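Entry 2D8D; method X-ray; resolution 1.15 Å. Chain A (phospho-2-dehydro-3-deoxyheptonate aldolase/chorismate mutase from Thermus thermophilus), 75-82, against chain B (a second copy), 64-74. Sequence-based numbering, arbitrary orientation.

Chain A 75-82: KEIFKASL
Chain B, residues 64-74: PFPDETIRKLF

Two copies of the protein meet here through nearly antiparallel helices. Chain A enters at Lys75(A) already helical, with phi/psi near -65/-40 through Lys79(A); Ser81(A) is in loop. Chain B is helical from Asp67(B), with Pro66(B) at the N-cap position, and its helix, phi/psi near -62/-42, runs on past Phe74(B). The axes approach to 10.3 Å at 169°. CA atoms set the register: Ile77(A) CA lies 6.9 Å from Leu73(B) CA, and Ala80(A) CA 6.7 Å from Thr69(B) CA. No direct hydrogen bond crosses the contact, which buries 283 Å² counting both sides.

Lys75(A) (mttt) makes no contact. Glu76(A) (chi1 m, chi2 m) points its CB toward chain B; its O is 3.6 Å and its CB 4.0 Å from Leu73(B) CD2. Its carboxylate is engaged within its own helix: Lys79(A) NZ donates to Glu76(A) OE2 at 2.7 Å in a salt bridge. The CA-to-CB bond of Ile77(A) (mt) points sideways, and CG1 is 4.2 Å from Leu73(B) CD2. Leu73(B) is mt; its CB also starts sideways, but its end comes nearer. The CA-to-CB bond of Phe78(A) (chi1 m) points away. Lys79(A) is mtmt.

The CA-to-CB bond of Ala80(A), at phi/psi -68/-20, points toward chain B. Its CB is 3.5 Å from Thr69(B) CG2, 4.2 Å from Phe65(B) CE2 and 4.3 Å from Leu73(B) CD1. Thr69(B) has chi1 m. One water donates to Ala80(A) O at 2.8 Å and lies 2.9 Å from Thr69(B) OG1, bridging the copies.

Phe65(B), at phi/psi -70/141 with chi1 -68° and chi2 112°, presents its ring edge to chain A. Ala80(A) O is 3.4 Å from Phe65(B) CE2. Ser81(A) OG is 3.6 Å from Phe65(B) CZ. Ser81(A), at phi/psi -88/-3 with chi1 m, donates from OG to Ile77(A) O at 2.8 Å. The CA-to-CB bond of Leu82(A) (mt) points away.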

# COMPACT_ATOMS: atom_id res chain seq x y z
N LYS A 75 3.57 -3.18 7.77
CA LYS A 75 3.36 -2.98 9.20
C LYS A 75 2.49 -1.73 9.39
O LYS A 75 1.63 -1.70 10.27
CB LYS A 75 4.69 -2.81 9.94
CG LYS A 75 5.37 -4.13 10.23
CD LYS A 75 6.71 -3.94 10.94
CE LYS A 75 7.37 -5.27 11.24
NZ LYS A 75 8.68 -5.09 11.92
N GLU A 76 2.70 -0.72 8.55
CA GLU A 76 1.90 0.49 8.64
C GLU A 76 0.46 0.21 8.22
O GLU A 76 -0.48 0.71 8.82
CB GLU A 76 2.50 1.60 7.77
CG GLU A 76 3.81 2.16 8.31
CD GLU A 76 3.68 2.65 9.74
OE1 GLU A 76 2.75 3.44 10.02
OE2 GLU A 76 4.50 2.25 10.59
N ILE A 77 0.29 -0.60 7.18
CA ILE A 77 -1.04 -0.96 6.72
C ILE A 77 -1.77 -1.74 7.82
O ILE A 77 -2.95 -1.50 8.08
CB ILE A 77 -0.97 -1.81 5.42
CG1 ILE A 77 -0.47 -0.94 4.27
CG2 ILE A 77 -2.33 -2.42 5.10
CD1 ILE A 77 -0.15 -1.72 3.01
N PHE A 78 -1.06 -2.66 8.46
CA PHE A 78 -1.67 -3.46 9.53
C PHE A 78 -2.01 -2.60 10.75
O PHE A 78 -3.08 -2.76 11.33
CB PHE A 78 -0.74 -4.61 9.94
CG PHE A 78 -0.43 -5.59 8.82
CD1 PHE A 78 -1.16 -5.58 7.63
CD2 PHE A 78 0.59 -6.52 8.96
CE1 PHE A 78 -0.87 -6.48 6.61
CE2 PHE A 78 0.89 -7.42 7.94
CZ PHE A 78 0.15 -7.41 6.77
N LYS A 79 -1.12 -1.70 11.13
CA LYS A 79 -1.38 -0.84 12.29
C LYS A 79 -2.57 0.07 12.04
O LYS A 79 -3.35 0.34 12.95
CB LYS A 79 -0.14 -0.00 12.63
CG LYS A 79 0.95 -0.78 13.34
CD LYS A 79 2.07 0.14 13.84
CE LYS A 79 2.79 0.83 12.70
NZ LYS A 79 3.89 1.70 13.21
N ALA A 80 -2.71 0.54 10.81
CA ALA A 80 -3.82 1.42 10.45
C ALA A 80 -5.14 0.67 10.49
O ALA A 80 -6.21 1.27 10.59
CB ALA A 80 -3.58 2.00 9.06
N SER A 81 -5.06 -0.65 10.43
CA SER A 81 -6.25 -1.49 10.44
C SER A 81 -6.72 -1.86 11.84
O SER A 81 -7.75 -2.52 11.99
CB SER A 81 -5.98 -2.77 9.63
OG SER A 81 -5.55 -2.46 8.32
N LEU A 82 -5.97 -1.44 12.85
CA LEU A 82 -6.33 -1.75 14.24
C LEU A 82 -7.40 -0.81 14.77
O LEU A 82 -8.20 -1.18 15.63
CB LEU A 82 -5.09 -1.69 15.13
CG LEU A 82 -3.95 -2.66 14.80
CD1 LEU A 82 -2.77 -2.37 15.72
CD2 LEU A 82 -4.42 -4.09 14.96
N PRO B 64 -13.18 2.16 4.34
CA PRO B 64 -13.42 2.66 5.70
C PRO B 64 -12.31 3.46 6.39
O PRO B 64 -12.53 4.00 7.47
CB PRO B 64 -13.76 1.39 6.46
CG PRO B 64 -12.83 0.41 5.83
CD PRO B 64 -12.98 0.70 4.36
N PHE B 65 -11.13 3.53 5.79
CA PHE B 65 -10.05 4.28 6.42
C PHE B 65 -10.30 5.77 6.39
O PHE B 65 -10.83 6.30 5.41
CB PHE B 65 -8.71 4.01 5.73
CG PHE B 65 -8.20 2.61 5.91
CD1 PHE B 65 -8.15 1.73 4.84
CD2 PHE B 65 -7.77 2.18 7.16
CE1 PHE B 65 -7.67 0.44 5.00
CE2 PHE B 65 -7.29 0.88 7.34
CZ PHE B 65 -7.24 0.01 6.25
N PRO B 66 -9.95 6.48 7.48
CA PRO B 66 -10.17 7.93 7.50
C PRO B 66 -9.20 8.56 6.50
O PRO B 66 -8.15 7.98 6.20
CB PRO B 66 -9.85 8.31 8.94
CG PRO B 66 -10.18 7.07 9.71
CD PRO B 66 -9.62 5.99 8.82
N ASP B 67 -9.54 9.74 6.00
CA ASP B 67 -8.68 10.43 5.05
C ASP B 67 -7.25 10.57 5.56
O ASP B 67 -6.29 10.41 4.81
CB ASP B 67 -9.23 11.83 4.73
CG ASP B 67 -10.51 11.78 3.92
OD1 ASP B 67 -10.91 10.69 3.48
OD2 ASP B 67 -11.11 12.86 3.71
N GLU B 68 -7.11 10.88 6.85
CA GLU B 68 -5.79 11.06 7.46
C GLU B 68 -4.96 9.79 7.38
O GLU B 68 -3.75 9.84 7.20
CB GLU B 68 -5.96 11.49 8.93
CG GLU B 68 -4.68 11.98 9.61
CD GLU B 68 -3.67 10.88 9.87
OE1 GLU B 68 -4.05 9.85 10.46
OE2 GLU B 68 -2.49 11.05 9.50
N THR B 69 -5.62 8.64 7.52
CA THR B 69 -4.94 7.35 7.45
C THR B 69 -4.47 7.10 6.02
O THR B 69 -3.34 6.65 5.80
CB THR B 69 -5.87 6.20 7.89
OG1 THR B 69 -6.21 6.37 9.28
CG2 THR B 69 -5.18 4.86 7.72
N ILE B 70 -5.34 7.38 5.05
CA ILE B 70 -4.98 7.20 3.65
C ILE B 70 -3.78 8.09 3.34
O ILE B 70 -2.82 7.67 2.69
CB ILE B 70 -6.17 7.56 2.72
CG1 ILE B 70 -7.28 6.52 2.86
CG2 ILE B 70 -5.70 7.67 1.27
CD1 ILE B 70 -6.83 5.08 2.62
N ARG B 71 -3.82 9.32 3.84
CA ARG B 71 -2.73 10.27 3.63
C ARG B 71 -1.43 9.72 4.23
O ARG B 71 -0.38 9.75 3.60
CB ARG B 71 -3.08 11.61 4.26
CG ARG B 71 -2.04 12.70 4.07
CD ARG B 71 -2.47 13.99 4.76
NE ARG B 71 -3.72 14.51 4.20
CZ ARG B 71 -3.82 15.12 3.03
NH1 ARG B 71 -2.74 15.29 2.27
NH2 ARG B 71 -5.00 15.55 2.60
N LYS B 72 -1.52 9.21 5.46
CA LYS B 72 -0.37 8.66 6.15
C LYS B 72 0.25 7.49 5.39
O LYS B 72 1.47 7.43 5.20
CB LYS B 72 -0.79 8.18 7.55
CG LYS B 72 0.33 7.56 8.37
CD LYS B 72 -0.20 6.83 9.59
CE LYS B 72 -1.02 7.75 10.48
NZ LYS B 72 -0.23 8.91 10.97
N LEU B 73 -0.59 6.56 4.97
CA LEU B 73 -0.11 5.39 4.24
C LEU B 73 0.56 5.76 2.93
O LEU B 73 1.64 5.25 2.62
CB LEU B 73 -1.27 4.41 4.00
CG LEU B 73 -1.84 3.77 5.26
CD1 LEU B 73 -3.06 2.94 4.91
CD2 LEU B 73 -0.78 2.90 5.93
N PHE B 74 -0.05 6.65 2.16
CA PHE B 74 0.56 7.03 0.90
C PHE B 74 1.85 7.82 1.11
O PHE B 74 2.77 7.72 0.30
CB PHE B 74 -0.45 7.75 0.01
CG PHE B 74 -1.28 6.81 -0.81
CD1 PHE B 74 -0.77 6.23 -1.97
CD2 PHE B 74 -2.56 6.44 -0.39
CE1 PHE B 74 -1.51 5.30 -2.70
CE2 PHE B 74 -3.30 5.50 -1.11
CZ PHE B 74 -2.77 4.93 -2.27
O HOH W 1 -7.19 3.86 10.31